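Local atomic coordinates of 5-ketofructose reductase (Gluconobacter sp., PDB entry 7COK), a protein that probably catalyses the reduction of 5-ketofructose to fructose with a nicotinamide cofactor, as a member of the shikimate dehydrogenase family. Residues A[127-132]-A[138-143]; A[163-168]-A[176-181]. All coordinates share one frame; numbering follows the deposited sequence.

Contact 1 (A[127-132]-A[138-143])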
ATOM      1  N   VAL A 127       1.711  40.785  -8.381  1.00 14.14           N
ATOM      2  CA  VAL A 127       0.904  39.836  -7.623  1.00 13.68           C
ATOM      3  C   VAL A 127       0.775  40.256  -6.158  1.00 13.23           C
ATOM      4  O   VAL A 127       1.754  40.716  -5.555  1.00 13.66           O
ATOM      5  CB  VAL A 127       1.552  38.434  -7.621  1.00 13.52           C
ATOM      6  CG1 VAL A 127       0.663  37.413  -6.917  1.00 14.19           C
ATOM      7  CG2 VAL A 127       1.874  37.944  -9.033  1.00 13.80           C
ATOM      8  N   VAL A 128      -0.422  40.075  -5.592  1.00 12.58           N
ATOM      9  CA  VAL A 128      -0.668  40.237  -4.153  1.00 12.92           C
ATOM     10  C   VAL A 128      -1.086  38.901  -3.556  1.00 12.33           C
ATOM     11  O   VAL A 128      -2.046  38.277  -4.046  1.00 12.62           O
ATOM     12  CB  VAL A 128      -1.754  41.296  -3.844  1.00 13.61           C
ATOM     13  CG1 VAL A 128      -2.125  41.278  -2.360  1.00 14.47           C
ATOM     14  CG2 VAL A 128      -1.253  42.676  -4.208  1.00 15.02           C
ATOM     15  N   ILE A 129      -0.392  38.481  -2.491  1.00 11.60           N
ATOM     16  CA  ILE A 129      -0.732  37.255  -1.772  1.00 11.45           C
ATOM     17  C   ILE A 129      -1.193  37.646  -0.383  1.00 11.04           C
ATOM     18  O   ILE A 129      -0.456  38.301   0.372  1.00 11.80           O
ATOM     19  CB  ILE A 129       0.480  36.309  -1.649  1.00 11.15           C
ATOM     20  CG1 ILE A 129       1.066  36.015  -3.033  1.00 11.83           C
ATOM     21  CG2 ILE A 129       0.096  35.058  -0.828  1.00 11.83           C
ATOM     22  CD1 ILE A 129       2.267  35.079  -2.984  1.00 12.44           C
ATOM     23  N   LEU A 130      -2.429  37.289  -0.059  1.00 11.36           N
ATOM     24  CA  LEU A 130      -2.969  37.470   1.288  1.00 12.45           C
ATOM     25  C   LEU A 130      -2.585  36.290   2.150  1.00 13.75           C
ATOM     26  O   LEU A 130      -3.054  35.171   1.923  1.00 13.87           O
ATOM     27  CB  LEU A 130      -4.502  37.630   1.292  1.00 13.26           C
ATOM     28  CG  LEU A 130      -5.057  38.593   0.263  1.00 14.00           C
ATOM     29  CD1 LEU A 130      -6.553  38.356   0.101  1.00 14.43           C
ATOM     30  CD2 LEU A 130      -4.705  40.048   0.586  1.00 13.94           C
ATOM     31  N   GLY A 131      -1.811  36.566   3.197  1.00 14.04           N
ATOM     32  CA  GLY A 131      -1.358  35.543   4.147  1.00 15.43           C
ATOM     33  C   GLY A 131       0.088  35.154   3.917  1.00 16.12           C
ATOM     34  O   GLY A 131       0.596  35.305   2.802  1.00 19.15           O
ATOM     35  N   ALA A 132       0.745  34.659   4.967  1.00 17.48           N
ATOM     36  CA  ALA A 132       2.167  34.302   4.930  1.00 17.90           C
ATOM     37  C   ALA A 132       2.539  32.848   5.333  1.00 19.40           C
ATOM     38  O   ALA A 132       3.695  32.575   5.699  1.00 21.85           O
ATOM     39  CB  ALA A 132       2.962  35.305   5.766  1.00 16.63           C
ATOM     40  N   ALA A 138       5.303  28.859  -0.794  1.00 11.69           N
ATOM     41  CA  ALA A 138       5.471  28.081  -2.029  1.00 11.52           C
ATOM     42  C   ALA A 138       4.932  28.787  -3.265  1.00 11.37           C
ATOM     43  O   ALA A 138       5.581  28.769  -4.321  1.00 11.44           O
ATOM     44  CB  ALA A 138       4.868  26.697  -1.873  1.00 11.66           C
ATOM     45  N   ILE A 139       3.763  29.400  -3.130  1.00 12.15           N
ATOM     46  CA  ILE A 139       3.136  30.150  -4.222  1.00 11.61           C
ATOM     47  C   ILE A 139       4.049  31.319  -4.649  1.00 12.01           C
ATOM     48  O   ILE A 139       4.283  31.517  -5.828  1.00 12.32           O
ATOM     49  CB  ILE A 139       1.708  30.628  -3.861  1.00 12.46           C
ATOM     50  CG1 ILE A 139       0.777  29.421  -3.900  1.00 13.78           C
ATOM     51  CG2 ILE A 139       1.191  31.666  -4.856  1.00 12.66           C
ATOM     52  CD1 ILE A 139      -0.545  29.657  -3.193  1.00 14.64           C
ATOM     53  N   ALA A 140       4.584  32.061  -3.679  1.00 11.87           N
ATOM     54  CA  ALA A 140       5.500  33.171  -3.977  1.00 11.52           C
ATOM     55  C   ALA A 140       6.749  32.688  -4.738  1.00 11.62           C
ATOM     56  O   ALA A 140       7.125  33.265  -5.755  1.00 12.06           O
ATOM     57  CB  ALA A 140       5.869  33.921  -2.710  1.00 11.79           C
ATOM     58  N   VAL A 141       7.339  31.581  -4.279  1.00 11.23           N
ATOM     59  CA  VAL A 141       8.521  31.040  -4.965  1.00 12.52           C
ATOM     60  C   VAL A 141       8.178  30.619  -6.382  1.00 13.37           C
ATOM     61  O   VAL A 141       8.921  30.949  -7.300  1.00 13.46           O
ATOM     62  CB  VAL A 141       9.185  29.898  -4.172  1.00 12.09           C
ATOM     63  CG1 VAL A 141      10.272  29.179  -4.996  1.00 13.15           C
ATOM     64  CG2 VAL A 141       9.812  30.465  -2.903  1.00 12.89           C
ATOM     65  N   GLU A 142       7.091  29.859  -6.560  1.00 13.52           N
ATOM     66  CA  GLU A 142       6.753  29.371  -7.898  1.00 13.60           C
ATOM     67  C   GLU A 142       6.462  30.515  -8.880  1.00 13.58           C
ATOM     68  O   GLU A 142       6.875  30.488 -10.041  1.00 12.99           O
ATOM     69  CB  GLU A 142       5.593  28.379  -7.871  1.00 14.24           C
ATOM     70  CG  GLU A 142       5.857  27.074  -7.116  1.00 15.54           C
ATOM     71  CD  GLU A 142       6.949  26.171  -7.678  1.00 16.69           C
ATOM     72  OE1 GLU A 142       7.495  26.409  -8.772  1.00 18.77           O
ATOM     73  OE2 GLU A 142       7.275  25.171  -7.014  1.00 16.89           O
ATOM     74  N   LEU A 143       5.791  31.545  -8.414  1.00 13.77           N
ATOM     75  CA  LEU A 143       5.536  32.716  -9.248  1.00 13.42           C
ATOM     76  C   LEU A 143       6.826  33.435  -9.632  1.00 13.30           C
ATOM     77  O   LEU A 143       7.001  33.829 -10.795  1.00 13.89           O
ATOM     78  CB  LEU A 143       4.602  33.674  -8.501  1.00 14.57           C
ATOM     79  CG  LEU A 143       3.100  33.413  -8.536  1.00 15.39           C
ATOM     80  CD1 LEU A 143       2.500  34.187  -7.395  1.00 16.51           C
ATOM     81  CD2 LEU A 143       2.515  33.908  -9.846  1.00 15.82           C
TER
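V127 and L143 meet tip to tip, V127 CG1 lying 3.7 Å from L143 CD1. The second methyl of V127, CG2, is only a little farther, 4.1 Å from the same L143 CD1, which therefore rests against the forked end of the valine. Two residues along the strand, I129 reaches the helix with the end of its chain: CD1 sits 3.8 Å from A140 CB and 4.0 Å from I139 CG2, bridging two successive helix residues. The reach comes from an extended side chain, with CG1 anti to the carbonyl carbon (chi1 -55°) and CD1 anti to CA (chi2 -180°). No hydrogen bond joins the segments; the contact is wholly apolar and buried. Strand 126-130 and helix 134-145 are the first two elements of a beta-alpha-beta unit in a Rossmann-type domain, and their short segments run nearly antiparallel at 166°, with axes 10.1 Å apart. Between them G131 belongs to a GxGxxA-like turn, consistent with a dinucleotide-binding loop. It has a positive phi just past the end of the strand, where the chain turns into the loop. Farther out, I151 of strand 150-155 packs on both I129 and L143, while I195 of strand 193-196 touches V127, I139 and L143. On the helix, E142 forms a salt bridge with K110 and a hydrogen bond with S85.

Contact 2 (A[163-168]-A[176-181]); sequences TIAALI and GEAQAW
A165 and G176 bring their backbones within 4.2 Å, CA to CA, where the segments of helix 158-171 and strand 175-180 run almost antiparallel (169°) with axes 6.4 Å apart. The pair forms the second half of a beta-alpha-beta unit in the Rossmann-type domain, the helix leading from strand 150-155 to strand 175-180, the outermost strand at this end of the parallel sheet within the chain. The methyl of A165 lies over the strand backbone: CB is 3.6 Å from E177 N and 3.7 Å from G176 C. Its nearest side-chain partner is the methyl of A178, at 4.2 Å between the two CB atoms. With no side chain at G176, the helix lies directly on the strand backbone. I168 borders the same glycine with its branch methyl, CG2 being 3.8 Å from G176 N. CG1 of I168 is anti to the carbonyl carbon (chi1 -60°), which puts CG2 anti to the backbone N and against the glycine, while the longer branch leads away from the strand. G176 N is hydrogen-bonded to N169 OD1, a polar link from the helix to the start of the segment. The CB of E177 points away from the helix; E177 OE1 accepts on its anti side a 2.6 Å hydrogen bond from Q179 NE2, with an N-H...O angle of 153°.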
ATOM      1  N   THR A 163       9.688  37.760   5.773  1.00 15.52           N
ATOM      2  CA  THR A 163      10.501  36.549   5.568  1.00 16.06           C
ATOM      3  C   THR A 163      10.353  36.052   4.126  1.00 14.60           C
ATOM      4  O   THR A 163      11.341  35.785   3.448  1.00 14.55           O
ATOM      5  CB  THR A 163      10.161  35.438   6.575  1.00 18.20           C
ATOM      6  OG1 THR A 163      10.472  35.884   7.907  1.00 19.67           O
ATOM      7  CG2 THR A 163      10.973  34.154   6.285  1.00 18.04           C
ATOM      8  N   ILE A 164       9.115  36.004   3.645  1.00 14.71           N
ATOM      9  CA  ILE A 164       8.865  35.615   2.273  1.00 15.02           C
ATOM     10  C   ILE A 164       9.373  36.684   1.271  1.00 14.08           C
ATOM     11  O   ILE A 164      10.042  36.348   0.281  1.00 15.20           O
ATOM     12  CB  ILE A 164       7.387  35.200   2.053  1.00 14.14           C
ATOM     13  CG1 ILE A 164       7.025  34.021   2.983  1.00 13.91           C
ATOM     14  CG2 ILE A 164       7.152  34.863   0.582  1.00 14.42           C
ATOM     15  CD1 ILE A 164       5.551  33.668   3.081  1.00 13.60           C
ATOM     16  N   ALA A 165       9.091  37.965   1.524  1.00 14.52           N
ATOM     17  CA  ALA A 165       9.623  39.022   0.666  1.00 14.91           C
ATOM     18  C   ALA A 165      11.153  38.953   0.506  1.00 14.61           C
ATOM     19  O   ALA A 165      11.648  39.063  -0.633  1.00 15.01           O
ATOM     20  CB  ALA A 165       9.187  40.402   1.143  1.00 15.75           C
ATOM     21  N   ALA A 166      11.853  38.718   1.625  1.00 14.93           N
ATOM     22  CA  ALA A 166      13.318  38.624   1.662  1.00 15.95           C
ATOM     23  C   ALA A 166      13.786  37.426   0.837  1.00 15.80           C
ATOM     24  O   ALA A 166      14.727  37.538   0.068  1.00 17.28           O
ATOM     25  CB  ALA A 166      13.823  38.521   3.094  1.00 15.95           C
ATOM     26  N   LEU A 167      13.087  36.301   0.963  1.00 16.49           N
ATOM     27  CA  LEU A 167      13.379  35.118   0.152  1.00 16.18           C
ATOM     28  C   LEU A 167      13.296  35.430  -1.341  1.00 16.00           C
ATOM     29  O   LEU A 167      14.171  35.049  -2.107  1.00 17.66           O
ATOM     30  CB  LEU A 167      12.430  33.969   0.510  1.00 16.90           C
ATOM     31  CG  LEU A 167      12.543  32.650  -0.268  1.00 17.43           C
ATOM     32  CD1 LEU A 167      13.851  31.925   0.001  1.00 18.78           C
ATOM     33  CD2 LEU A 167      11.350  31.780   0.118  1.00 18.91           C
ATOM     34  N   ILE A 168      12.250  36.140  -1.741  1.00 15.79           N
ATOM     35  CA  ILE A 168      12.045  36.475  -3.138  1.00 15.98           C
ATOM     36  C   ILE A 168      13.157  37.386  -3.658  1.00 16.37           C
ATOM     37  O   ILE A 168      13.770  37.084  -4.676  1.00 17.13           O
ATOM     38  CB  ILE A 168      10.608  37.019  -3.383  1.00 16.15           C
ATOM     39  CG1 ILE A 168       9.526  35.982  -3.002  1.00 17.07           C
ATOM     40  CG2 ILE A 168      10.447  37.537  -4.803  1.00 15.50           C
ATOM     41  CD1 ILE A 168       9.711  34.574  -3.551  1.00 17.42           C
ATOM     42  N   GLY A 176      10.211  41.302  -4.159  1.00 16.81           N
ATOM     43  CA  GLY A 176       9.289  40.982  -3.068  1.00 15.77           C
ATOM     44  C   GLY A 176       9.118  42.137  -2.112  1.00 16.33           C
ATOM     45  O   GLY A 176      10.079  42.845  -1.814  1.00 16.13           O
ATOM     46  N   GLU A 177       7.893  42.315  -1.623  1.00 15.49           N
ATOM     47  CA  GLU A 177       7.522  43.405  -0.716  1.00 16.47           C
ATOM     48  C   GLU A 177       6.562  42.854   0.323  1.00 15.83           C
ATOM     49  O   GLU A 177       5.672  42.053  -0.005  1.00 17.31           O
ATOM     50  CB  GLU A 177       6.805  44.501  -1.502  1.00 18.07           C
ATOM     51  CG  GLU A 177       6.521  45.776  -0.710  1.00 21.44           C
ATOM     52  CD  GLU A 177       5.564  46.714  -1.422  1.00 23.61           C
ATOM     53  OE1 GLU A 177       4.982  47.589  -0.760  1.00 28.33           O
ATOM     54  OE2 GLU A 177       5.392  46.598  -2.649  1.00 25.72           O
ATOM     55  N   ALA A 178       6.736  43.272   1.575  1.00 14.48           N
ATOM     56  CA  ALA A 178       5.825  42.912   2.660  1.00 14.13           C
ATOM     57  C   ALA A 178       4.989  44.093   3.114  1.00 15.48           C
ATOM     58  O   ALA A 178       5.468  45.227   3.166  1.00 15.57           O
ATOM     59  CB  ALA A 178       6.609  42.371   3.846  1.00 14.85           C
ATOM     60  N   GLN A 179       3.730  43.824   3.444  1.00 16.02           N
ATOM     61  CA  GLN A 179       2.829  44.861   3.960  1.00 16.43           C
ATOM     62  C   GLN A 179       2.036  44.315   5.130  1.00 15.41           C
ATOM     63  O   GLN A 179       1.478  43.208   5.061  1.00 16.08           O
ATOM     64  CB  GLN A 179       1.866  45.381   2.873  1.00 17.20           C
ATOM     65  CG  GLN A 179       2.538  46.194   1.774  1.00 20.13           C
ATOM     66  CD  GLN A 179       2.949  47.605   2.203  1.00 21.15           C
ATOM     67  OE1 GLN A 179       2.402  48.179   3.152  1.00 24.43           O
ATOM     68  NE2 GLN A 179       3.904  48.178   1.479  1.00 24.20           N
ATOM     69  N   ALA A 180       1.976  45.083   6.212  1.00 15.80           N
ATOM     70  CA  ALA A 180       1.145  44.727   7.354  1.00 15.08           C
ATOM     71  C   ALA A 180      -0.304  44.853   6.931  1.00 16.81           C
ATOM     72  O   ALA A 180      -0.663  45.769   6.161  1.00 17.14           O
ATOM     73  CB  ALA A 180       1.441  45.644   8.542  1.00 16.26           C
ATOM     74  N   TRP A 181      -1.115  43.926   7.425  1.00 15.67           N
ATOM     75  CA  TRP A 181      -2.538  43.866   7.096  1.00 16.81           C
ATOM     76  C   TRP A 181      -3.307  44.538   8.223  1.00 17.37           C
ATOM     77  O   TRP A 181      -3.297  44.058   9.363  1.00 18.73           O
ATOM     78  CB  TRP A 181      -2.966  42.411   6.978  1.00 15.91           C
ATOM     79  CG  TRP A 181      -4.228  42.178   6.211  1.00 15.49           C
ATOM     80  CD1 TRP A 181      -5.209  43.086   5.911  1.00 16.22           C
ATOM     81  CD2 TRP A 181      -4.654  40.933   5.686  1.00 15.49           C
ATOM     82  NE1 TRP A 181      -6.211  42.479   5.200  1.00 14.98           N
ATOM     83  CE2 TRP A 181      -5.899  41.152   5.047  1.00 15.44           C
ATOM     84  CE3 TRP A 181      -4.093  39.651   5.659  1.00 16.17           C
ATOM     85  CZ2 TRP A 181      -6.595  40.122   4.393  1.00 15.54           C
ATOM     86  CZ3 TRP A 181      -4.786  38.621   5.010  1.00 17.15           C
ATOM     87  CH2 TRP A 181      -6.025  38.866   4.391  1.00 16.20           C
TER

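From the N terminus, the chain runs up strand 126-130, turns through the glycine loop and returns along helix 134-145, closing contact 1; strand 150-155 and helix 158-171 follow, and contact 2 closes on strand 175-180. The contacts are in series, neither nested nor crossed, and belong to successive beta-alpha-beta units that share strand 150-155. Their centres lie about 9 Å apart, and the two helices pack directly: A140 CB is 3.7 Å from I164 CG2, and V141 CG2 is 3.6 Å from L167 CD2. I164 CD1 also meets A132 O at 3.4 Å, so helix 158-171 reaches the glycine loop as well. Together they tie both helices to one parallel sheet.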